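PDB 6H6X: 3-polyprenyl-4-hydroxybenzoate decarboxylase and related decarboxylases from Pelotomaculum thermopropionicum, which acts as a prenylated-FMN-dependent decarboxylase of the UbiD family, the enzyme HmfF, whose reaction run in reverse carboxylates 2-furoic acid to 2,5-furandicarboxylic acid. Local coordinates for residues N147-H151 with L197-Q201; A85-P91 with E212-L217; V250-G255 with P266-V272; V241-L247 with V273-T279. The protein carries 8 engineered substitutions. All coordinates share one frame; numbering follows the deposited sequence.

Contact 1 of 4, residues N147-H151 with L197-Q201. With MN (manganese (II) ion), chain H; K (potassium ion), chain G; 4LU (1-deoxy-5-O-phosphono-1-(3,3,4,5-tetramethyl-9,11-dioxo-2,3,8,9,10,11-hexahydro-7H-quinolino[1,8-fg]pteridin-12-ium-7-y l)-D-ribitol), chain I.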
loop_
_atom_site.group_PDB
_atom_site.type_symbol
_atom_site.label_atom_id
_atom_site.label_comp_id
_atom_site.label_asym_id
_atom_site.label_seq_id
_atom_site.Cartn_x
_atom_site.Cartn_y
_atom_site.Cartn_z
ATOM N N ASN B 147 7.137 32.966 19.046
ATOM C CA ASN B 147 6.715 31.940 18.101
ATOM C C ASN B 147 7.896 31.045 17.685
ATOM O O ASN B 147 9.020 31.504 17.584
ATOM C CB ASN B 147 6.127 32.614 16.861
ATOM C CG ASN B 147 5.313 31.659 15.984
ATOM O OD1 ASN B 147 4.148 31.367 16.291
ATOM N ND2 ASN B 147 5.919 31.192 14.851
ATOM N N VAL B 148 7.598 29.783 17.391
ATOM C CA VAL B 148 8.556 28.843 16.863
ATOM C C VAL B 148 7.969 28.233 15.567
ATOM O O VAL B 148 6.816 27.862 15.529
ATOM C CB VAL B 148 8.812 27.733 17.875
ATOM C CG1 VAL B 148 9.913 26.794 17.411
ATOM C CG2 VAL B 148 9.073 28.338 19.262
ATOM N N SER B 149 8.790 28.135 14.535
ATOM C CA SER B 149 8.452 27.440 13.290
ATOM C C SER B 149 9.730 26.884 12.639
ATOM O O SER B 149 10.849 27.236 13.035
ATOM C CB SER B 149 7.748 28.425 12.315
ATOM O OG SER B 149 8.378 29.704 12.323
ATOM N N ILE B 150 9.554 26.028 11.631
ATOM C CA ILE B 150 10.695 25.463 10.924
ATOM C C ILE B 150 10.665 25.974 9.492
ATOM O O ILE B 150 9.660 25.821 8.793
ATOM C CB ILE B 150 10.659 23.916 10.933
ATOM C CG1 ILE B 150 10.847 23.412 12.353
ATOM C CG2 ILE B 150 11.750 23.334 10.007
ATOM C CD1 ILE B 150 10.854 21.890 12.461
ATOM N N HIS B 151 11.787 26.524 9.057
ATOM C CA HIS B 151 11.971 27.097 7.695
ATOM C C HIS B 151 13.227 26.509 7.094
ATOM O O HIS B 151 14.237 26.298 7.798
ATOM C CB HIS B 151 12.080 28.636 7.764
ATOM C CG HIS B 151 10.905 29.256 8.439
ATOM N ND1 HIS B 151 9.810 29.718 7.747
ATOM C CD2 HIS B 151 10.590 29.361 9.751
ATOM C CE1 HIS B 151 8.885 30.119 8.606
ATOM N NE2 HIS B 151 9.330 29.901 9.829
ATOM N N LEU B 197 10.300 19.461 18.165
ATOM C CA LEU B 197 10.093 19.578 16.730
ATOM C C LEU B 197 8.622 19.441 16.422
ATOM O O LEU B 197 8.073 20.238 15.657
ATOM C CB LEU B 197 10.886 18.527 15.960
ATOM C CG LEU B 197 12.400 18.617 16.006
ATOM C CD1 LEU B 197 13.037 17.384 15.404
ATOM C CD2 LEU B 197 12.928 19.826 15.323
ATOM N N LEU B 198 7.994 18.454 17.051
ATOM C CA LEU B 198 6.567 18.249 16.926
ATOM C C LEU B 198 5.802 19.472 17.402
ATOM O O LEU B 198 4.945 19.993 16.693
ATOM C CB LEU B 198 6.188 16.979 17.641
ATOM C CG LEU B 198 4.749 16.518 17.594
ATOM C CD1 LEU B 198 4.313 16.239 16.187
ATOM C CD2 LEU B 198 4.679 15.215 18.375
ATOM N N ALA B 199 6.190 20.033 18.534
ATOM C CA ALA B 199 5.561 21.270 19.023
ATOM C C ALA B 199 5.711 22.464 18.109
ATOM O O ALA B 199 4.815 23.314 18.074
ATOM C CB ALA B 199 6.071 21.638 20.389
ATOM N N SER B 200 6.813 22.555 17.369
ATOM C CA SER B 200 7.020 23.665 16.456
ATOM C C SER B 200 6.057 23.671 15.264
ATOM O O SER B 200 5.994 24.675 14.541
ATOM C CB SER B 200 8.452 23.637 15.906
ATOM O OG SER B 200 8.585 22.586 14.934
ATOM N N GLN B 201 5.391 22.552 15.017
ATOM C CA GLN B 201 4.394 22.405 13.949
ATOM C C GLN B 201 2.951 22.633 14.389
ATOM O O GLN B 201 2.048 22.482 13.600
ATOM C CB GLN B 201 4.546 20.996 13.333
ATOM C CG GLN B 201 5.937 20.783 12.765
ATOM C CD GLN B 201 6.263 21.873 11.742
ATOM O OE1 GLN B 201 7.100 22.801 11.975
ATOM N NE2 GLN B 201 5.572 21.797 10.613
HETATM MN MN MN H . 2.797 30.059 15.960
HETATM K K K G . 4.328 26.849 14.588
HETATM C C9 4LU I . 8.139 22.330 8.389
HETATM C C8 4LU I . 8.995 21.199 8.537
HETATM C C7 4LU I . 10.093 20.971 7.700
HETATM C C10 4LU I . 7.864 25.497 6.380
HETATM C C6 4LU I . 10.219 21.830 6.455
HETATM N N3 4LU I . 8.919 27.798 5.204
HETATM C C2 4LU I . 7.764 27.867 5.941
HETATM C C13 4LU I . 12.245 20.548 5.162
HETATM C C5 4LU I . 11.376 21.763 5.417
HETATM C C1 4LU I . 10.288 23.607 4.204
HETATM O O2 4LU I . 7.184 28.988 6.091
HETATM N N1 4LU I . 7.257 26.741 6.525
HETATM C C4 4LU I . 9.594 26.627 5.004
HETATM O O4 4LU I . 10.660 26.610 4.336
HETATM C C4A 4LU I . 9.049 25.366 5.619
HETATM N N5 4LU I . 9.708 24.098 5.497
HETATM C C3 4LU I . 11.347 22.786 4.335
HETATM C C12 4LU I . 12.463 22.545 6.211
HETATM C C5A 4LU I . 9.431 23.067 6.436
HETATM C C7M 4LU I . 10.974 19.738 7.893
HETATM C C8M 4LU I . 8.668 20.305 9.703
HETATM C C9A 4LU I . 8.269 23.271 7.345
HETATM N N10 4LU I . 7.350 24.342 7.024
HETATM C "C1'" 4LU I . 6.091 24.507 7.750
HETATM C "C2'" 4LU I . 6.119 25.347 9.047
HETATM O "O2'" 4LU I . 7.233 25.055 9.897
HETATM C "C3'" 4LU I . 4.854 25.029 9.829
HETATM O "O3'" 4LU I . 3.721 25.138 8.963
HETATM C "C4'" 4LU I . 4.712 25.906 11.077
HETATM O "O4'" 4LU I . 3.803 25.366 12.083
HETATM C "C5'" 4LU I . 4.262 27.335 10.823
HETATM O "O5'" 4LU I . 4.235 27.845 12.173
HETATM P P 4LU I . 3.426 29.189 12.602
HETATM O O2P 4LU I . 3.832 29.512 14.051
HETATM O O3P 4LU I . 3.941 30.308 11.651
HETATM O O1P 4LU I . 1.953 28.799 12.478
HETATM O O HOH W 1 1.250 28.402 15.193
#
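Val148 and Ser200 meet through a shared potassium ion, which takes Val148 O at 2.9 Å and Ser200 O at 2.7 Å. The cation probably offsets the repulsion between these two carbonyl oxygens, which lie close together with no proton between them. O4', O5' and O2P of the prenylated flavin also bind it, and Ala202 O and Glu210 complete the shell. Manganese lies alongside, bound by Asn147 OD1 at 1.9 Å, O2P, a water, His169 and Glu210.

Hydrogen bonds fix the rest of the cofactor's tail. With CG of Asn147 anti to the backbone N (chi1 -164°), its amide divides its two ends between metal and phosphate: OD1 serves the manganese while ND2 donates to O2P at 2.8 Å. Ile150 N donates to the ribityl O2' at 3.1 Å. Ser149 OG, in plane at the edge of the His151 ring and hydrogen-bonded to its NE2 at 2.7 Å, steadies a ring that itself lies against the pterin end of the cofactor; His151 ND1 is hydrogen-bonded to Leu164 O.

Apolar packing closes the seam. Val148 CG1 covers Ser200 CB, and the branches of Ile150 divide the work: CD1 runs beside Leu197 CD2, while CG2 lies 3.7 Å from flavin C7. Gln201, bent at chi2, brings its CD within 3.5 Å of the flavin methyl C8M; an alanine here would probably leave that methyl uncovered on this side. Two metals bridged by one phosphate oxygen and one glutamate are the hallmark of the prenylated-FMN site of UbiD enzymes.

Contact 2 of 4, residues A85-P91 with E212-L217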
loop_
_atom_site.group_PDB
_atom_site.type_symbol
_atom_site.label_atom_id
_atom_site.label_comp_id
_atom_site.label_asym_id
_atom_site.label_seq_id
_atom_site.Cartn_x
_atom_site.Cartn_y
_atom_site.Cartn_z
ATOM N N ALA B 85 -1.822 19.456 25.024
ATOM C CA ALA B 85 -0.659 20.363 25.117
ATOM C C ALA B 85 -0.892 21.699 24.429
ATOM O O ALA B 85 -0.451 22.749 24.936
ATOM C CB ALA B 85 0.587 19.708 24.578
ATOM N N VAL B 86 -1.585 21.698 23.287
ATOM C CA VAL B 86 -1.901 22.960 22.601
ATOM C C VAL B 86 -2.884 23.792 23.408
ATOM O O VAL B 86 -2.736 25.015 23.483
ATOM C CB VAL B 86 -2.455 22.743 21.179
ATOM C CG1 VAL B 86 -2.879 24.077 20.538
ATOM C CG2 VAL B 86 -1.390 22.068 20.305
ATOM N N GLU B 87 -3.871 23.139 24.011
ATOM C CA GLU B 87 -4.888 23.848 24.820
ATOM C C GLU B 87 -4.277 24.366 26.128
ATOM O O GLU B 87 -4.591 25.490 26.533
ATOM C CB GLU B 87 -6.142 22.948 25.061
ATOM C CG GLU B 87 -7.139 23.334 26.177
ATOM C CD GLU B 87 -7.885 24.669 26.013
ATOM O OE1 GLU B 87 -7.562 25.471 25.107
ATOM O OE2 GLU B 87 -8.805 24.924 26.826
ATOM N N ASN B 88 -3.393 23.573 26.747
ATOM C CA ASN B 88 -2.806 23.919 28.052
ATOM C C ASN B 88 -1.277 24.021 28.044
ATOM O O ASN B 88 -0.595 23.155 28.574
ATOM C CB ASN B 88 -3.266 22.898 29.112
ATOM C CG ASN B 88 -4.773 22.932 29.324
ATOM O OD1 ASN B 88 -5.480 22.041 28.854
ATOM N ND2 ASN B 88 -5.276 23.990 29.973
ATOM N N PRO B 89 -0.734 25.089 27.466
ATOM C CA PRO B 89 0.722 25.240 27.495
ATOM C C PRO B 89 1.259 25.438 28.913
ATOM O O PRO B 89 0.531 25.888 29.769
ATOM C CB PRO B 89 0.979 26.494 26.670
ATOM C CG PRO B 89 -0.305 26.788 25.960
ATOM C CD PRO B 89 -1.395 26.216 26.803
ATOM N N VAL B 90 2.533 25.139 29.106
ATOM C CA VAL B 90 3.204 25.094 30.411
ATOM C C VAL B 90 4.442 25.974 30.318
ATOM O O VAL B 90 5.210 25.817 29.395
ATOM C CB VAL B 90 3.615 23.638 30.727
ATOM C CG1 VAL B 90 4.730 23.543 31.755
ATOM C CG2 VAL B 90 2.405 22.842 31.194
ATOM N N PRO B 91 4.649 26.897 31.277
ATOM C CA PRO B 91 5.852 27.735 31.146
ATOM C C PRO B 91 7.189 26.972 31.089
ATOM O O PRO B 91 7.338 25.883 31.649
ATOM C CB PRO B 91 5.800 28.629 32.391
ATOM C CG PRO B 91 4.323 28.789 32.654
ATOM C CD PRO B 91 3.716 27.450 32.278
ATOM N N GLU B 212 6.215 26.523 24.958
ATOM C CA GLU B 212 5.305 26.151 26.056
ATOM C C GLU B 212 4.489 24.924 25.746
ATOM O O GLU B 212 4.227 24.094 26.629
ATOM C CB GLU B 212 4.404 27.346 26.424
ATOM C CG GLU B 212 5.244 28.468 26.996
ATOM C CD GLU B 212 4.460 29.651 27.546
ATOM O OE1 GLU B 212 3.265 29.844 27.216
ATOM O OE2 GLU B 212 5.076 30.428 28.302
ATOM N N ILE B 213 4.150 24.748 24.474
ATOM C CA ILE B 213 3.545 23.505 24.041
ATOM C C ILE B 213 4.540 22.354 24.213
ATOM O O ILE B 213 4.220 21.297 24.761
ATOM C CB ILE B 213 3.015 23.624 22.604
ATOM C CG1 ILE B 213 1.898 24.677 22.547
ATOM C CG2 ILE B 213 2.434 22.292 22.146
ATOM C CD1 ILE B 213 1.590 25.168 21.149
ATOM N N ALA B 214 5.774 22.572 23.794
ATOM C CA ALA B 214 6.805 21.546 23.977
ATOM C C ALA B 214 6.988 21.193 25.438
ATOM O O ALA B 214 7.107 20.036 25.774
ATOM C CB ALA B 214 8.133 22.042 23.409
ATOM N N SER B 215 7.031 22.201 26.286
ATOM C CA SER B 215 7.078 22.011 27.744
ATOM C C SER B 215 5.981 21.088 28.264
ATOM O O SER B 215 6.266 20.165 28.977
ATOM C CB SER B 215 6.957 23.375 28.438
ATOM O OG SER B 215 8.119 23.709 29.089
ATOM N N ALA B 216 4.736 21.330 27.869
ATOM C CA ALA B 216 3.628 20.410 28.217
ATOM C C ALA B 216 3.767 18.976 27.727
ATOM O O ALA B 216 3.188 18.074 28.322
ATOM C CB ALA B 216 2.294 20.969 27.729
ATOM N N LEU B 217 4.472 18.750 26.615
ATOM C CA LEU B 217 4.584 17.393 26.083
ATOM C C LEU B 217 5.687 16.622 26.778
ATOM O O LEU B 217 5.699 15.386 26.774
ATOM C CB LEU B 217 4.883 17.417 24.573
ATOM C CG LEU B 217 3.822 17.918 23.582
ATOM C CD1 LEU B 217 4.371 17.999 22.185
ATOM C CD2 LEU B 217 2.661 16.964 23.611
#
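The carbonyl group of Glu212 is approached on both faces of its plane. Val90 N stands above one face, 52° out of the plane, in a nearly straight hydrogen bond to Glu212 O (3.2 Å, 170° at the hydrogen), while Ala216 N reaches the same oxygen from the opposite face as the ordinary i to i+4 bond of the helix. The C-terminal end of helix 75-87 and the extended chain after it, residues 88-91, pack across the flank of helix 210-217, whose start carries the metal ligand Glu210. Prolines suit such a segment, since they hold the chain extended and Val90 between them supplies the one N-H that docks.

The flat carboxylate end of Glu212 is loosely bordered by both prolines, its OE2 lying 4.0 Å from Pro91 CA; nearer the backbone, Pro89 CB packs on Glu212 CB at 3.5 Å. Val90 splits its two methyls over the next turn: CG1, anti to the backbone N (chi1 159°), faces Ser215 CB, and CG2 lies 3.9 Å from Ala216 CB.

Deeper in, Ala85 fits where the two helices come near each other. Its CB meets Leu217 CD2 at 3.6 Å, Ala216 CB at 3.8 Å and Ile213 CG2, the small Ala85 and Ala216 letting the backbones approach. Ile213 also reaches Val86 and Ala199 of helix 194-199. At the outer end, Ser215 OG, whose stronger partner is Leu222 N, makes a weak hydrogen bond to Pro91 O at 3.4 Å.

Contact 3 of 4, residues V250-G255 with P266-V272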
loop_
_atom_site.group_PDB
_atom_site.type_symbol
_atom_site.label_atom_id
_atom_site.label_comp_id
_atom_site.label_asym_id
_atom_site.label_seq_id
_atom_site.Cartn_x
_atom_site.Cartn_y
_atom_site.Cartn_z
ATOM N N VAL B 250 15.872 43.597 2.353
ATOM C CA VAL B 250 16.708 42.800 1.465
ATOM C C VAL B 250 15.929 41.586 0.940
ATOM O O VAL B 250 15.158 40.928 1.672
ATOM C CB VAL B 250 18.007 42.323 2.158
ATOM C CG1 VAL B 250 18.839 41.466 1.207
ATOM C CG2 VAL B 250 18.810 43.514 2.638
ATOM N N ARG B 251 16.135 41.324 -0.348
ATOM C CA ARG B 251 15.582 40.161 -1.051
ATOM C C ARG B 251 16.672 39.609 -1.933
ATOM O O ARG B 251 17.249 40.345 -2.729
ATOM C CB ARG B 251 14.379 40.546 -1.907
ATOM C CG ARG B 251 13.187 41.048 -1.109
ATOM C CD ARG B 251 12.589 39.911 -0.280
ATOM N NE ARG B 251 11.357 40.339 0.392
ATOM C CZ ARG B 251 11.301 40.983 1.556
ATOM N NH1 ARG B 251 12.409 41.287 2.229
ATOM N NH2 ARG B 251 10.118 41.344 2.042
ATOM N N GLU B 252 16.993 38.327 -1.750
ATOM C CA GLU B 252 17.947 37.608 -2.601
ATOM C C GLU B 252 17.348 36.299 -3.021
ATOM O O GLU B 252 16.440 35.787 -2.361
ATOM C CB GLU B 252 19.273 37.382 -1.882
ATOM C CG GLU B 252 20.012 38.705 -1.655
ATOM C CD GLU B 252 21.283 38.596 -0.827
ATOM O OE1 GLU B 252 21.708 37.479 -0.431
ATOM O OE2 GLU B 252 21.861 39.668 -0.550
ATOM N N VAL B 253 17.866 35.765 -4.117
ATOM C CA VAL B 253 17.268 34.597 -4.722
ATOM C C VAL B 253 17.560 33.374 -3.845
ATOM O O VAL B 253 18.713 33.023 -3.553
ATOM C CB VAL B 253 17.740 34.365 -6.173
ATOM C CG1 VAL B 253 17.108 33.090 -6.723
ATOM C CG2 VAL B 253 17.388 35.556 -7.066
ATOM N N GLU B 254 16.485 32.738 -3.411
ATOM C CA GLU B 254 16.569 31.499 -2.617
ATOM C C GLU B 254 15.934 30.396 -3.455
ATOM O O GLU B 254 14.867 30.581 -4.075
ATOM C CB GLU B 254 15.846 31.684 -1.273
ATOM C CG GLU B 254 15.878 30.487 -0.330
ATOM C CD GLU B 254 14.847 29.392 -0.649
ATOM O OE1 GLU B 254 15.152 28.197 -0.433
ATOM O OE2 GLU B 254 13.727 29.699 -1.123
ATOM N N GLY B 255 16.558 29.238 -3.460
ATOM C CA GLY B 255 15.981 28.126 -4.200
ATOM C C GLY B 255 16.651 27.883 -5.541
ATOM O O GLY B 255 17.613 28.578 -5.854
ATOM N N PRO B 266 10.031 26.410 -6.526
ATOM C CA PRO B 266 10.799 27.263 -7.447
ATOM C C PRO B 266 11.631 28.369 -6.748
ATOM O O PRO B 266 11.296 28.815 -5.621
ATOM C CB PRO B 266 9.715 27.857 -8.371
ATOM C CG PRO B 266 8.435 27.774 -7.597
ATOM C CD PRO B 266 8.571 26.552 -6.723
ATOM N N ALA B 267 12.714 28.758 -7.424
ATOM C CA ALA B 267 13.568 29.879 -7.026
ATOM C C ALA B 267 12.833 31.222 -7.129
ATOM O O ALA B 267 12.042 31.426 -8.059
ATOM C CB ALA B 267 14.816 29.906 -7.896
ATOM N N ALA B 268 13.076 32.109 -6.162
ATOM C CA ALA B 268 12.530 33.471 -6.179
ATOM C C ALA B 268 13.262 34.384 -5.170
ATOM O O ALA B 268 13.990 33.881 -4.300
ATOM C CB ALA B 268 11.026 33.460 -5.900
ATOM N N PRO B 269 13.075 35.721 -5.288
ATOM C CA PRO B 269 13.683 36.648 -4.306
ATOM C C PRO B 269 12.996 36.603 -2.924
ATOM O O PRO B 269 11.773 36.792 -2.824
ATOM C CB PRO B 269 13.498 38.040 -4.964
ATOM C CG PRO B 269 13.132 37.785 -6.388
ATOM C CD PRO B 269 12.439 36.458 -6.404
ATOM N N ARG B 270 13.787 36.386 -1.870
ATOM C CA ARG B 270 13.265 36.089 -0.525
ATOM C C ARG B 270 14.126 36.694 0.571
ATOM O O ARG B 270 15.251 37.137 0.303
ATOM C CB ARG B 270 13.174 34.562 -0.346
ATOM C CG ARG B 270 11.953 33.990 -1.055
ATOM C CD ARG B 270 11.809 32.497 -0.981
ATOM N NE ARG B 270 10.717 32.086 -1.855
ATOM C CZ ARG B 270 10.806 31.208 -2.857
ATOM N NH1 ARG B 270 11.946 30.578 -3.167
ATOM N NH2 ARG B 270 9.713 30.945 -3.560
ATOM N N PRO B 271 13.627 36.692 1.824
ATOM C CA PRO B 271 14.429 37.335 2.864
ATOM C C PRO B 271 15.736 36.656 3.121
ATOM O O PRO B 271 15.989 35.545 2.653
ATOM C CB PRO B 271 13.531 37.288 4.084
ATOM C CG PRO B 271 12.170 37.405 3.493
ATOM C CD PRO B 271 12.224 36.561 2.243
ATOM N N VAL B 272 16.565 37.349 3.882
ATOM C CA VAL B 272 17.931 36.936 4.154
ATOM C C VAL B 272 18.207 37.075 5.660
ATOM O O VAL B 272 17.806 38.026 6.266
ATOM C CB VAL B 272 18.922 37.814 3.357
ATOM C CG1 VAL B 272 20.360 37.466 3.688
ATOM C CG2 VAL B 272 18.687 37.627 1.863
#
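Glu254 OE2 is gripped by two arginines, Arg270 NH1 at 2.9 Å across the hairpin and Arg152 NH2, while OE1 of the same carboxylate is bonded to Tyr130 OH. Arg270 meets OE2 nearly along its C-O axis but tilted from its own plane, the carboxylate and guanidinium being 52° apart. Arg270, extended from CG to NE, lies over Ala268 CB and turns its edge to Pro266 O, with NH1 at 3.1 Å in plane and NH2 at a weak 3.4 Å. A leucine in its place would probably leave Glu254 OE2 short of one charged mate and Pro266 O without its side-chain donors.

The backbones pair in antiparallel register. Glu252 and Arg270 exchange bonds in both directions (Arg270 N to Glu252 O 2.8 Å), as do Glu254 and Ala268. Between them Val253 faces Pro269, a proline being tolerable at a non-hydrogen-bonded position. Farther along, Val272 CG2 lies 3.8 Å from Glu252 CB, whose carboxylate goes on to Arg160; Pro271 CG covers one face of the Arg251 guanidinium. Together these make a beta hairpin of the Rift-related region, its Glu254 poised beside the flavin-binding Arg152.

Contact 4 of 4, residues V241-L247 with V273-T279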
loop_
_atom_site.group_PDB
_atom_site.type_symbol
_atom_site.label_atom_id
_atom_site.label_comp_id
_atom_site.label_asym_id
_atom_site.label_seq_id
_atom_site.Cartn_x
_atom_site.Cartn_y
_atom_site.Cartn_z
ATOM N N VAL B 241 23.131 26.260 18.076
ATOM C CA VAL B 241 22.294 27.447 17.961
ATOM C C VAL B 241 22.973 28.436 17.065
ATOM O O VAL B 241 24.159 28.704 17.219
ATOM C CB VAL B 241 22.005 28.119 19.320
ATOM C CG1 VAL B 241 21.494 29.552 19.166
ATOM C CG2 VAL B 241 21.038 27.274 20.131
ATOM N N ILE B 242 22.211 28.994 16.139
ATOM C CA ILE B 242 22.691 30.001 15.237
ATOM C C ILE B 242 21.813 31.190 15.505
ATOM O O ILE B 242 20.603 31.133 15.341
ATOM C CB ILE B 242 22.623 29.529 13.761
ATOM C CG1 ILE B 242 23.550 28.327 13.553
ATOM C CG2 ILE B 242 22.985 30.641 12.811
ATOM C CD1 ILE B 242 23.215 27.585 12.267
ATOM N N GLU B 243 22.451 32.283 15.909
ATOM C CA GLU B 243 21.804 33.559 16.221
ATOM C C GLU B 243 21.927 34.500 15.047
ATOM O O GLU B 243 22.939 34.516 14.369
ATOM C CB GLU B 243 22.478 34.176 17.444
ATOM C CG GLU B 243 22.572 33.246 18.662
ATOM C CD GLU B 243 23.220 33.874 19.883
ATOM O OE1 GLU B 243 23.532 35.095 19.834
ATOM O OE2 GLU B 243 23.414 33.142 20.901
ATOM N N GLY B 244 20.903 35.296 14.800
ATOM C CA GLY B 244 20.995 36.260 13.737
ATOM C C GLY B 244 19.805 37.149 13.589
ATOM O O GLY B 244 18.999 37.336 14.515
ATOM N N LYS B 245 19.673 37.709 12.400
ATOM C CA LYS B 245 18.557 38.607 12.145
ATOM C C LYS B 245 18.137 38.570 10.696
ATOM O O LYS B 245 18.964 38.380 9.809
ATOM C CB LYS B 245 18.929 40.015 12.591
ATOM C CG LYS B 245 20.176 40.577 11.937
ATOM C CD LYS B 245 20.792 41.723 12.746
ATOM C CE LYS B 245 22.244 41.990 12.327
ATOM N NZ LYS B 245 22.813 43.266 12.848
ATOM N N ILE B 246 16.842 38.710 10.466
ATOM C CA ILE B 246 16.327 38.774 9.118
ATOM C C ILE B 246 16.403 40.264 8.723
ATOM O O ILE B 246 15.890 41.117 9.435
ATOM C CB ILE B 246 14.889 38.237 9.002
ATOM C CG1 ILE B 246 14.712 36.868 9.683
ATOM C CG2 ILE B 246 14.501 38.106 7.526
ATOM C CD1 ILE B 246 13.254 36.467 9.757
ATOM N N LEU B 247 17.048 40.562 7.603
ATOM C CA LEU B 247 17.392 41.940 7.250
ATOM C C LEU B 247 16.201 42.650 6.639
ATOM O O LEU B 247 15.536 42.095 5.757
ATOM C CB LEU B 247 18.561 41.973 6.265
ATOM C CG LEU B 247 19.868 41.336 6.763
ATOM C CD1 LEU B 247 20.951 41.372 5.686
ATOM C CD2 LEU B 247 20.363 41.999 8.037
ATOM N N VAL B 273 18.898 36.107 6.230
ATOM C CA VAL B 273 19.317 36.120 7.592
ATOM C C VAL B 273 20.807 36.350 7.575
ATOM O O VAL B 273 21.521 35.610 6.906
ATOM C CB VAL B 273 19.074 34.737 8.280
ATOM C CG1 VAL B 273 19.687 34.694 9.680
ATOM C CG2 VAL B 273 17.587 34.429 8.355
ATOM N N GLU B 274 21.264 37.361 8.313
ATOM C CA GLU B 274 22.683 37.539 8.644
ATOM C C GLU B 274 22.925 36.892 9.998
ATOM O O GLU B 274 22.222 37.189 10.969
ATOM C CB GLU B 274 23.037 39.035 8.713
ATOM C CG GLU B 274 24.433 39.366 9.260
ATOM C CD GLU B 274 24.826 40.853 9.100
ATOM O OE1 GLU B 274 25.177 41.509 10.115
ATOM O OE2 GLU B 274 24.792 41.384 7.962
ATOM N N VAL B 275 23.944 36.048 10.089
ATOM C CA VAL B 275 24.222 35.350 11.339
ATOM C C VAL B 275 25.290 36.109 12.131
ATOM O O VAL B 275 26.337 36.490 11.580
ATOM C CB VAL B 275 24.455 33.813 11.175
ATOM C CG1 VAL B 275 24.324 33.347 9.748
ATOM C CG2 VAL B 275 25.728 33.281 11.831
ATOM N N THR B 276 24.976 36.349 13.410
ATOM C CA THR B 276 25.820 37.111 14.327
ATOM C C THR B 276 26.527 36.256 15.376
ATOM O O THR B 276 27.412 36.748 16.058
ATOM C CB THR B 276 25.012 38.207 15.013
ATOM O OG1 THR B 276 23.927 37.633 15.754
ATOM C CG2 THR B 276 24.432 39.169 13.957
ATOM N N ALA B 277 26.178 34.976 15.478
ATOM C CA ALA B 277 26.876 34.063 16.355
ATOM C C ALA B 277 26.390 32.635 16.194
ATOM O O ALA B 277 25.284 32.402 15.747
ATOM C CB ALA B 277 26.691 34.488 17.818
ATOM N N VAL B 278 27.219 31.698 16.634
ATOM C CA VAL B 278 26.940 30.311 16.628
ATOM C C VAL B 278 27.422 29.783 17.944
ATOM O O VAL B 278 28.527 30.047 18.288
ATOM C CB VAL B 278 27.741 29.558 15.529
ATOM C CG1 VAL B 278 27.586 28.047 15.680
ATOM C CG2 VAL B 278 27.306 29.999 14.140
ATOM N N THR B 279 26.613 28.996 18.661
ATOM C CA THR B 279 27.073 28.298 19.868
ATOM C C THR B 279 26.703 26.859 19.752
ATOM O O THR B 279 25.700 26.496 19.121
ATOM C CB THR B 279 26.486 28.895 21.206
ATOM O OG1 THR B 279 25.127 28.487 21.405
ATOM C CG2 THR B 279 26.501 30.421 21.195
#
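Ile242 sits at the apolar heart, its two branches shared out: CG1, anti to the carbonyl carbon (chi1 -63°), lies beside Val278 CG2, and CG2 reaches Val275 CB at 3.9 Å. Beta-branched residues suit these antiparallel strands, and Leu113 covers all three. On the same face Ile246 CG1 packs on Val273 CG2 at 4.0 Å. Between the two groups Gly244 lies against Val275; a side chain there would run into Glu274 O, so glycine suits the spot.

The backbone bonds come next. Val241 and Thr279 exchange two, and Lys245 and Glu274 two more. In the middle Thr276 and Ala277 both face Glu243, a classic beta bulge: Glu243 O accepts from Thr276 N at 2.9 Å and only weakly from Ala277 N at 3.5 Å.

Toward the polar face, Glu243 OE1 lies 3.8 Å from Ala277 CB, its carboxylate being taken by Thr229 and Glu228 N, while Thr276 OG1 also bonds Thr229. Lys245 and Glu274 run side by side, pointing the same way, with NZ 4.0 Å from OE1, beyond a salt bridge. Cohesion therefore rests on backbone bonds and branched aliphatic packing, the charged pair probably adding little more than a weak attraction.

From the N terminus, residues 85-91 end helix 75-87 and lead out of it, and wait until helix 210-217 for their partner, so contact 2 closes a long loop. Contact 1 is nested inside it, joining strand 146-157 to the chain at and just after helix 194-199, and the two contacts touch where Ala199 packs on Ile213 and Ala214. After that loop closes, contact 4 opens at strand 240-246, and contact 3 is nested within it as a hairpin of strands 252-258 and 264-280. Both use strand 264-280, and they meet where Val272 O lies 3.0 Å from Leu247 N, a probable hydrogen bond. Contacts 1, 3 and 4 reach one antiparallel sheet; contact 2 ties the end of helix 75-87 and the chain after it to helix 210-217.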